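Local structure of cytosolic ACYL coenzyme A thioester hydrolase (Mus musculus, 2V1O) at the interface of chains A and B. The protein hydrolyses long-chain acyl-CoA thioesters, palmitoyl-CoA above all, to free fatty acid and coenzyme A, this piece being its N-terminal hotdog domain. Residues are numbered along the deposited sequence; one frame, centred on the assembly and turned at random. Chains: chain A/B, Cytosolic ACYL coenzyme A thioester hydrolase.

The interface of chains A and B. Residues chain A 18-21, 23-24; chain B 20, 23-24, 27.
In the N-terminal hotdog domain of acyl-CoA thioesterase 7, the central helices 19-38 of two chains meet about a two-fold axis within the hexamer, so each contact recurs with the chains exchanged. The patch is centred about 12 Å from the active-site A:Asn12. B:Glu27 can be followed from its root to its carboxylate. B:Glu27 CB rests on the bare CA of A:Gly20, 3.6 Å away, a closeness that the lack of a side chain there permits. CG stands anti to the backbone N (chi1 -158°) and passes the amide N of A:Gly20; a bend at chi2 (-83°) then turns the carboxylate onto the first turn of the opposite helix. There B:Glu27 OE1 accepts a hydrogen bond of 2.9 Å from A:Gly20 N, fairly straight at 153°, the donor standing above the carboxylate plane. A:Gly19 N lies farther from B:Glu27 OE1, at 3.5 Å. An acidic group over a helix N-terminus should be stabilised by the helix dipole, which would probably favour the charged form. B:Glu27 OE2 holds a water O at 2.7 Å, and this water also meets ND1 of A:His18 in the plane of the imidazole, at the ring edge, so the residue just ahead of the helix is tied to the same carboxylate.

B:Lys24 lies one turn back. Its nearly extended chain leaves with CG anti to the backbone N, CB and CG running past the carbonyl O of A:Gly20, and crosses that of A:Lys24 obliquely, B:Lys24 CD lying 3.9 Å from A:Lys24 CD. A final bend at chi4 brings NZ alongside A:Thr21, where a water O lies 3.0 Å from B:Lys24 NZ and more loosely near A:Thr21 OG1. The two lysine stems thus touch through methylenes, while their amino ends diverge, which should limit repulsion if both are charged. Between the helices the leucines meet at their roots, A:Leu23 CB lying 4.0 Å from B:Leu23 CB.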
# COMPACT_ATOMS: atom_id res chain seq x y z
N HIS A 18 -0.81 -15.59 -1.98
CA HIS A 18 -0.28 -15.97 -0.67
C HIS A 18 -1.38 -16.26 0.33
O HIS A 18 -2.37 -15.53 0.39
CB HIS A 18 0.58 -14.84 -0.09
CG HIS A 18 1.84 -14.58 -0.86
ND1 HIS A 18 2.88 -15.47 -0.89
CD2 HIS A 18 2.24 -13.51 -1.59
CE1 HIS A 18 3.87 -14.97 -1.61
NE2 HIS A 18 3.50 -13.78 -2.05
N GLY A 19 -1.20 -17.30 1.14
CA GLY A 19 -2.09 -17.57 2.28
C GLY A 19 -2.34 -16.32 3.12
O GLY A 19 -3.47 -16.05 3.50
N GLY A 20 -1.28 -15.55 3.38
CA GLY A 20 -1.35 -14.36 4.23
C GLY A 20 -2.34 -13.33 3.72
O GLY A 20 -3.02 -12.67 4.51
N THR A 21 -2.43 -13.19 2.40
CA THR A 21 -3.37 -12.26 1.74
C THR A 21 -4.82 -12.60 2.10
O THR A 21 -5.61 -11.72 2.48
CB THR A 21 -3.20 -12.31 0.21
OG1 THR A 21 -1.86 -11.92 -0.13
CG2 THR A 21 -4.21 -11.39 -0.50
N LEU A 23 -5.77 -14.67 4.62
CA LEU A 23 -5.93 -14.55 6.08
C LEU A 23 -6.30 -13.13 6.48
O LEU A 23 -7.19 -12.92 7.31
CB LEU A 23 -4.66 -15.01 6.80
CG LEU A 23 -4.39 -16.52 6.82
CD1 LEU A 23 -3.01 -16.81 7.38
CD2 LEU A 23 -5.47 -17.28 7.61
N LYS A 24 -5.62 -12.16 5.87
CA LYS A 24 -5.93 -10.76 6.11
C LYS A 24 -7.40 -10.42 5.74
O LYS A 24 -8.10 -9.76 6.53
CB LYS A 24 -4.95 -9.86 5.35
CG LYS A 24 -5.17 -8.38 5.62
CD LYS A 24 -3.91 -7.58 5.30
CE LYS A 24 -4.22 -6.28 4.58
NZ LYS A 24 -4.97 -5.29 5.41
N GLY B 20 -5.51 -9.53 11.44
CA GLY B 20 -5.21 -9.80 10.01
C GLY B 20 -3.80 -9.39 9.57
O GLY B 20 -3.16 -10.08 8.77
N LEU B 23 -1.43 -11.91 11.13
CA LEU B 23 -1.59 -13.15 10.36
C LEU B 23 -0.82 -13.12 9.02
O LEU B 23 -0.16 -14.09 8.65
CB LEU B 23 -3.07 -13.48 10.13
CG LEU B 23 -3.89 -13.94 11.35
CD1 LEU B 23 -5.37 -14.00 10.97
CD2 LEU B 23 -3.40 -15.29 11.90
N LYS B 24 -0.93 -12.01 8.31
CA LYS B 24 -0.18 -11.83 7.07
C LYS B 24 1.35 -11.92 7.31
O LYS B 24 2.05 -12.61 6.57
CB LYS B 24 -0.57 -10.52 6.39
CG LYS B 24 0.11 -10.27 5.07
CD LYS B 24 -0.35 -8.95 4.46
CE LYS B 24 0.40 -8.64 3.18
NZ LYS B 24 0.14 -9.66 2.12
N GLU B 27 2.46 -15.53 7.99
CA GLU B 27 2.52 -16.33 6.77
C GLU B 27 3.71 -15.95 5.89
O GLU B 27 4.32 -16.83 5.26
CB GLU B 27 1.20 -16.25 6.00
CG GLU B 27 0.96 -17.43 5.05
CD GLU B 27 1.66 -17.26 3.70
OE1 GLU B 27 1.55 -16.19 3.07
OE2 GLU B 27 2.35 -18.22 3.27
O HOH W 1 -1.40 -8.71 -0.32
O HOH W 2 2.71 -18.08 0.60